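Local coordinates for conserved hypothetical protein BatB (Bacteroides thetaiotaomicron, PDB 3IBS) that is of unknown function but carries a von Willebrand factor type A domain that binds a magnesium ion, within a protein probably anchored in the cell membrane, at residues E80-S83 with P84-S88; R165-G169 with N170-T174; R39-S42 with R43-E47. All coordinates share one frame; numbering follows the deposited sequence.

Contact 1 of 3, residues E80-S83 with P84-S88; sequences ESIS and PSLIS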
loop_
_atom_site.group_PDB
_atom_site.type_symbol
_atom_site.label_atom_id
_atom_site.label_comp_id
_atom_site.label_asym_id
_atom_site.label_seq_id
_atom_site.Cartn_x
_atom_site.Cartn_y
_atom_site.Cartn_z
ATOM N N GLU A 80 25.350 -0.414 -7.072
ATOM C CA GLU A 80 24.303 -1.034 -7.885
ATOM C C GLU A 80 23.901 -2.439 -7.413
ATOM O O GLU A 80 22.737 -2.841 -7.540
ATOM C CB GLU A 80 24.707 -1.008 -9.381
ATOM C CG GLU A 80 24.159 -2.148 -10.255
ATOM C CD GLU A 80 24.960 -3.460 -10.114
ATOM O OE1 GLU A 80 26.220 -3.417 -9.989
ATOM O OE2 GLU A 80 24.317 -4.540 -10.135
ATOM N N SER A 81 24.852 -3.187 -6.862
ATOM C CA SER A 81 24.578 -4.560 -6.436
ATOM C C SER A 81 23.851 -4.651 -5.067
ATOM O O SER A 81 23.447 -5.739 -4.641
ATOM C CB SER A 81 25.883 -5.367 -6.424
ATOM O OG SER A 81 26.612 -5.136 -5.218
ATOM N N ILE A 82 23.678 -3.517 -4.387
ATOM C CA ILE A 82 23.043 -3.499 -3.071
ATOM C C ILE A 82 21.534 -3.811 -3.128
ATOM O O ILE A 82 20.794 -3.181 -3.874
ATOM C CB ILE A 82 23.306 -2.152 -2.328
ATOM C CG1 ILE A 82 24.812 -2.016 -2.020
ATOM C CG2 ILE A 82 22.457 -2.060 -1.041
ATOM C CD1 ILE A 82 25.239 -0.684 -1.457
ATOM N N SER A 83 21.107 -4.808 -2.354
ATOM C CA SER A 83 19.681 -5.100 -2.157
ATOM C C SER A 83 19.505 -5.809 -0.806
ATOM O O SER A 83 20.484 -6.307 -0.251
ATOM C CB SER A 83 19.145 -5.959 -3.306
ATOM O OG SER A 83 19.558 -7.299 -3.154
ATOM N N PRO A 84 18.263 -5.864 -0.269
ATOM C CA PRO A 84 18.011 -6.464 1.046
ATOM C C PRO A 84 18.456 -7.925 1.181
ATOM O O PRO A 84 18.764 -8.369 2.279
ATOM C CB PRO A 84 16.480 -6.363 1.181
ATOM C CG PRO A 84 16.149 -5.131 0.390
ATOM C CD PRO A 84 17.034 -5.258 -0.827
ATOM N N SER A 85 18.468 -8.671 0.081
ATOM C CA SER A 85 18.894 -10.078 0.120
ATOM C C SER A 85 20.377 -10.256 0.502
ATOM O O SER A 85 20.791 -11.352 0.869
ATOM C CB SER A 85 18.583 -10.765 -1.205
ATOM O OG SER A 85 19.260 -10.098 -2.248
ATOM N N LEU A 86 21.171 -9.184 0.464
ATOM C CA LEU A 86 22.545 -9.269 0.996
ATOM C C LEU A 86 22.594 -9.686 2.479
ATOM O O LEU A 86 23.569 -10.281 2.918
ATOM C CB LEU A 86 23.298 -7.945 0.812
ATOM C CG LEU A 86 23.563 -7.534 -0.631
ATOM C CD1 LEU A 86 24.195 -6.138 -0.626
ATOM C CD2 LEU A 86 24.439 -8.589 -1.363
ATOM N N ILE A 87 21.562 -9.331 3.246
ATOM C CA ILE A 87 21.489 -9.691 4.674
ATOM C C ILE A 87 20.123 -10.289 4.988
ATOM O O ILE A 87 19.098 -9.624 4.840
ATOM C CB ILE A 87 21.715 -8.460 5.598
ATOM C CG1 ILE A 87 23.076 -7.810 5.330
ATOM C CG2 ILE A 87 21.574 -8.857 7.093
ATOM C CD1 ILE A 87 23.243 -6.459 5.988
ATOM N N SER A 88 20.102 -11.536 5.446
ATOM C CA SER A 88 18.825 -12.184 5.787
ATOM C C SER A 88 18.314 -11.877 7.207
ATOM O O SER A 88 17.118 -11.725 7.398
ATOM C CB SER A 88 18.883 -13.693 5.545
ATOM O OG SER A 88 20.009 -14.241 6.195
#

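Contact 2 of 3, residues R165-G169 with N170-T174; sequences RDREG and NVIVT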
loop_
_atom_site.group_PDB
_atom_site.type_symbol
_atom_site.label_atom_id
_atom_site.label_comp_id
_atom_site.label_asym_id
_atom_site.label_seq_id
_atom_site.Cartn_x
_atom_site.Cartn_y
_atom_site.Cartn_z
ATOM N N ARG A 165 3.683 -8.822 5.117
ATOM C CA ARG A 165 2.784 -9.107 6.219
ATOM C C ARG A 165 3.542 -9.659 7.406
ATOM O O ARG A 165 4.544 -10.357 7.241
ATOM C CB ARG A 165 1.725 -10.127 5.785
ATOM C CG ARG A 165 0.656 -9.530 4.924
ATOM C CD ARG A 165 -0.201 -10.591 4.261
ATOM N NE ARG A 165 -0.978 -9.932 3.221
ATOM C CZ ARG A 165 -2.087 -9.222 3.431
ATOM N NH1 ARG A 165 -2.592 -9.078 4.654
ATOM N NH2 ARG A 165 -2.693 -8.646 2.405
ATOM N N ASP A 166 3.044 -9.353 8.601
ATOM C CA ASP A 166 3.618 -9.890 9.825
ATOM C C ASP A 166 3.221 -11.364 9.997
ATOM O O ASP A 166 2.525 -11.931 9.155
ATOM C CB ASP A 166 3.243 -9.012 11.048
ATOM C CG ASP A 166 1.752 -9.081 11.431
ATOM O OD1 ASP A 166 1.014 -9.953 10.929
ATOM O OD2 ASP A 166 1.315 -8.255 12.269
ATOM N N ARG A 167 3.670 -11.969 11.093
ATOM C CA ARG A 167 3.430 -13.377 11.382
ATOM C C ARG A 167 1.943 -13.704 11.335
ATOM O O ARG A 167 1.534 -14.725 10.777
ATOM C CB ARG A 167 4.008 -13.737 12.755
ATOM C CG ARG A 167 5.518 -13.504 12.910
ATOM C CD ARG A 167 5.859 -12.084 13.404
ATOM N NE ARG A 167 6.161 -11.149 12.312
ATOM C CZ ARG A 167 6.396 -9.842 12.465
ATOM N NH1 ARG A 167 6.362 -9.281 13.671
ATOM N NH2 ARG A 167 6.658 -9.084 11.403
ATOM N N GLU A 168 1.141 -12.798 11.891
ATOM C CA GLU A 168 -0.302 -12.995 12.044
ATOM C C GLU A 168 -1.080 -12.698 10.755
ATOM O O GLU A 168 -2.299 -12.880 10.701
ATOM C CB GLU A 168 -0.814 -12.128 13.199
ATOM C CG GLU A 168 0.100 -12.144 14.434
ATOM C CD GLU A 168 0.372 -10.747 14.989
ATOM O OE1 GLU A 168 -0.434 -10.268 15.820
ATOM O OE2 GLU A 168 1.397 -10.134 14.601
ATOM N N GLY A 169 -0.372 -12.242 9.721
ATOM C CA GLY A 169 -0.984 -11.991 8.427
ATOM C C GLY A 169 -1.366 -10.538 8.190
ATOM O O GLY A 169 -1.983 -10.226 7.175
ATOM N N ASN A 170 -0.999 -9.646 9.109
ATOM C CA ASN A 170 -1.359 -8.233 8.969
ATOM C C ASN A 170 -0.363 -7.447 8.124
ATOM O O ASN A 170 0.838 -7.634 8.243
ATOM C CB ASN A 170 -1.510 -7.555 10.338
ATOM C CG ASN A 170 -2.543 -8.233 11.220
ATOM O OD1 ASN A 170 -3.605 -8.642 10.760
ATOM N ND2 ASN A 170 -2.227 -8.359 12.496
ATOM N N VAL A 171 -0.886 -6.565 7.276
ATOM C CA VAL A 171 -0.071 -5.636 6.500
ATOM C C VAL A 171 0.854 -4.819 7.420
ATOM O O VAL A 171 0.407 -4.170 8.375
ATOM C CB VAL A 171 -0.961 -4.663 5.668
ATOM C CG1 VAL A 171 -0.099 -3.666 4.897
ATOM C CG2 VAL A 171 -1.842 -5.444 4.692
ATOM N N ILE A 172 2.147 -4.875 7.115
ATOM C CA ILE A 172 3.166 -4.093 7.816
ATOM C C ILE A 172 3.127 -2.644 7.327
ATOM O O ILE A 172 3.062 -2.402 6.118
ATOM C CB ILE A 172 4.573 -4.721 7.609
ATOM C CG1 ILE A 172 4.584 -6.147 8.200
ATOM C CG2 ILE A 172 5.686 -3.821 8.244
ATOM C CD1 ILE A 172 5.866 -6.966 7.924
ATOM N N VAL A 173 3.087 -1.692 8.260
ATOM C CA VAL A 173 3.207 -0.274 7.930
ATOM C C VAL A 173 4.504 0.206 8.592
ATOM O O VAL A 173 4.714 -0.027 9.790
ATOM C CB VAL A 173 1.981 0.566 8.419
ATOM C CG1 VAL A 173 2.221 2.078 8.226
ATOM C CG2 VAL A 173 0.688 0.142 7.683
ATOM N N THR A 174 5.384 0.810 7.797
ATOM C CA THR A 174 6.679 1.276 8.290
ATOM C C THR A 174 6.752 2.812 8.285
ATOM O O THR A 174 6.363 3.459 7.314
ATOM C CB THR A 174 7.844 0.659 7.461
ATOM O OG1 THR A 174 9.069 1.310 7.799
ATOM C CG2 THR A 174 7.603 0.816 5.944
#

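Contact 3 of 3, residues R39-S42 with R43-E47; sequences RLIS and RLVDE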
loop_
_atom_site.group_PDB
_atom_site.type_symbol
_atom_site.label_atom_id
_atom_site.label_comp_id
_atom_site.label_asym_id
_atom_site.label_seq_id
_atom_site.Cartn_x
_atom_site.Cartn_y
_atom_site.Cartn_z
ATOM N N ARG A 39 20.501 6.446 -5.357
ATOM C CA ARG A 39 20.623 7.551 -6.282
ATOM C C ARG A 39 21.259 8.762 -5.617
ATOM O O ARG A 39 22.076 9.444 -6.248
ATOM C CB ARG A 39 19.253 7.890 -6.883
ATOM C CG ARG A 39 18.766 6.752 -7.781
ATOM C CD ARG A 39 17.423 7.087 -8.387
ATOM N NE ARG A 39 16.983 5.982 -9.219
ATOM C CZ ARG A 39 15.864 5.978 -9.929
ATOM N NH1 ARG A 39 15.041 7.026 -9.902
ATOM N NH2 ARG A 39 15.574 4.912 -10.648
ATOM N N LEU A 40 20.915 9.004 -4.346
ATOM C CA LEU A 40 21.527 10.079 -3.565
ATOM C C LEU A 40 23.025 9.816 -3.346
ATOM O O LEU A 40 23.838 10.735 -3.452
ATOM C CB LEU A 40 20.841 10.233 -2.196
ATOM C CG LEU A 40 21.334 11.345 -1.239
ATOM C CD1 LEU A 40 20.192 11.759 -0.289
ATOM C CD2 LEU A 40 22.565 10.946 -0.417
ATOM N N ILE A 41 23.370 8.568 -3.011
ATOM C CA ILE A 41 24.774 8.210 -2.773
ATOM C C ILE A 41 25.628 8.387 -4.039
ATOM O O ILE A 41 26.752 8.875 -3.989
ATOM C CB ILE A 41 24.906 6.772 -2.251
ATOM C CG1 ILE A 41 24.293 6.659 -0.835
ATOM C CG2 ILE A 41 26.398 6.331 -2.240
ATOM C CD1 ILE A 41 23.935 5.211 -0.457
ATOM N N SER A 42 25.075 7.957 -5.164
ATOM C CA SER A 42 25.737 8.112 -6.447
ATOM C C SER A 42 26.057 9.586 -6.693
ATOM O O SER A 42 27.162 9.911 -7.107
ATOM C CB SER A 42 24.889 7.513 -7.576
ATOM O OG SER A 42 25.568 7.650 -8.810
ATOM N N ARG A 43 25.125 10.477 -6.380
ATOM C CA ARG A 43 25.358 11.910 -6.590
ATOM C C ARG A 43 26.323 12.500 -5.543
ATOM O O ARG A 43 27.116 13.387 -5.851
ATOM C CB ARG A 43 24.017 12.684 -6.641
ATOM C CG ARG A 43 23.184 12.363 -7.894
ATOM C CD ARG A 43 21.678 12.697 -7.749
ATOM N NE ARG A 43 20.995 12.587 -9.044
ATOM C CZ ARG A 43 20.657 11.440 -9.637
ATOM N NH1 ARG A 43 20.926 10.266 -9.054
ATOM N NH2 ARG A 43 20.035 11.458 -10.817
ATOM N N LEU A 44 26.265 11.979 -4.319
ATOM C CA LEU A 44 27.220 12.320 -3.293
ATOM C C LEU A 44 28.658 11.996 -3.779
ATOM O O LEU A 44 29.558 12.834 -3.685
ATOM C CB LEU A 44 26.871 11.561 -2.001
ATOM C CG LEU A 44 27.696 11.793 -0.731
ATOM C CD1 LEU A 44 26.893 11.373 0.535
ATOM C CD2 LEU A 44 29.046 11.063 -0.815
ATOM N N VAL A 45 28.855 10.798 -4.320
ATOM C CA VAL A 45 30.180 10.372 -4.825
ATOM C C VAL A 45 30.686 11.258 -5.990
ATOM O O VAL A 45 31.881 11.582 -6.052
ATOM C CB VAL A 45 30.167 8.861 -5.229
ATOM C CG1 VAL A 45 31.477 8.422 -5.893
ATOM C CG2 VAL A 45 29.904 7.993 -4.023
ATOM N N ASP A 46 29.781 11.668 -6.889
ATOM C CA ASP A 46 30.128 12.590 -7.982
ATOM C C ASP A 46 30.667 13.915 -7.467
ATOM O O ASP A 46 31.379 14.590 -8.182
ATOM C CB ASP A 46 28.917 12.901 -8.869
ATOM C CG ASP A 46 28.468 11.713 -9.704
ATOM O OD1 ASP A 46 29.264 10.791 -9.923
ATOM O OD2 ASP A 46 27.304 11.713 -10.149
ATOM N N GLU A 47 30.296 14.303 -6.250
ATOM C CA GLU A 47 30.746 15.588 -5.694
ATOM C C GLU A 47 32.082 15.476 -4.944
ATOM O O GLU A 47 32.671 16.486 -4.583
ATOM C CB GLU A 47 29.679 16.196 -4.772
ATOM C CG GLU A 47 28.401 16.644 -5.496
ATOM C CD GLU A 47 28.669 17.617 -6.646
ATOM O OE1 GLU A 47 29.466 18.566 -6.475
ATOM O OE2 GLU A 47 28.092 17.415 -7.738
#

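Contact 1 of 3, residues E80-S83 with P84-S88
L86 N donates to S83 O at 3.0 Å, close to straight at the hydrogen (162°) but with the donor above the carbonyl plane rather than on a lone pair, and this bond begins a short 3-10 turn over P84-L86. A second bond, from I87 N to P84 O, carries the turn one residue further. The tight part is at the S83-P84 junction, where P84 CD lies 3.3 Å from S83 CB, closer than carbons usually come, as the peptide link brings them together. L86 CG lies 3.3 Å from S83 O, and L86 CD1 reaches back to I82 CA at 3.8 Å. Its contact with the I82 side chain is slacker, since I82 CG1 stays 4.4 Å from L86 CD1. The looser, more exposed side carries a pair of hydroxyls: S85 OG donates to S83 OG at 3.0 Å, each held between its own backbone N and carbonyl carbon (chi1 59° and 77°), which turns the pair to face one another. The turn belongs to the loop between helices 72-80 and 94-102. I82 plugs it onto M55 and V57 of strand 52-58, K38 of helix 33-46 bonds to I82 O, and L86 rests on F63 and Q65 of strand 62-69.

Contact 2 of 3, residues R165-G169 with N170-T174
The carboxylate oxygen D166 OD1 takes the hydrogen of N170 N at 2.7 Å, met from above the carboxylate plane rather than within it. Chi1 of 69° sets the D166 carboxylate between its own backbone N and carbonyl carbon, folded back over the turn that D166 begins. The side chains of D166 and N170 then run alongside one another in the same direction, carboxylate and amide planes 59° apart. D166 N returns a bond to N170 O at 2.8 Å, so the two residues grip each other twice, once through backbone alone.

R165 adds a second hold on the turn. Its extended chain brings NH1 to G169 O at 2.8 Å, in the plane of the guanidinium and almost in line with the C=O bond. V171 CG2 lies over one face of that group, 3.7 Å from R165 NH1. The same guanidinium works outward as well: NH2 forms a salt bridge with D162 and a hydrogen bond to G152 O of the second subunit. With an alanine here, the carbonyl of G169 and the carboxylate of D162 would probably lose this partner, V171 CG2 the group it lies over, and the link to the second subunit would be weakened.

I172 packs from the next position, its CG1 3.6 Å from D166 N, while D166 CB sits over one face of the R167 guanidinium, offset toward its rim. G169 has a positive phi of 97°, where a side chain would jam against the preceding carbonyl oxygen. The type I turn D166-G169, closed by the G169 N to D166 O bond, with G169 in the positive-phi position and D166 N bonded to N170 O, makes a type I turn with a G1 beta bulge, here at the tip of a loop touching the second subunit.

Contact 3 of 3, residues R39-S42 with R43-E47
R39-S42 and R43-D46 follow one another along helix 33-46, joined by four successive i to i+4 bonds. L44 N to L40 O and V45 N to I41 O are the shorter two, both 2.9 Å; R43 N to R39 O and D46 N to S42 O are longer, at 3.2 Å. E47 N bonds to L44 O and only weakly to R43 O.

R39 O is gripped twice. Besides R43 N it accepts from R43 NH1 at 3.1 Å, the two donors reaching it from opposite faces of its carbonyl plane. The side chain of R43 runs out extended as far as NE, and a last twist (chi4 76°) swings NH1 back over the helix, leaving R39 O at the edge of the guanidinium and in its plane. This bond holds the end of R43 against its own helix, beside R39 CB, while R39 extends in another direction from the helix; the two like charges stay apart, R39 NE 5.8 Å from R43 NH1.

On the buried side the neighbours along the helix touch more loosely. I41 CG2 meets V45 CG2 at 4.3 Å, and L40 pairs with L44 through their delta methyls. V45 CG2 also folds over I41 O at 3.3 Å. D46 carries its carboxylate near S42 O, but its charge is answered by a salt bridge to K76.

The helix is the crossover of the beta-alpha-beta unit between strands 13-19 and 52-58. I41 sits on I16 and L18 of strand 13-19 and I118 of strand 113-119, V45 packs on Y72 of helix 72-80, and L40 and L44 face helix 200-214 through A201 and I205.

Overall arrangement
The three contacts are local steps of one chain, following each other in the order 3, 1, 2, and none touches another. Contacts 1 and 3 come nearest, with closest atoms about 6 Å apart; contacts 2 and 3, with centres 33 Å apart, lie on opposite sides of the chain's centre. The magnesium site, where S21 and S23 hold the ion, lies nearer to contacts 1 and 2: the P84 side chain of contact 1 is about 9 Å from the ion, and the I172 side chain of contact 2 about 8 Å. Contact 3 lies away from that site, in the helical layer of the fold. Contact 2 alone meets the second subunit.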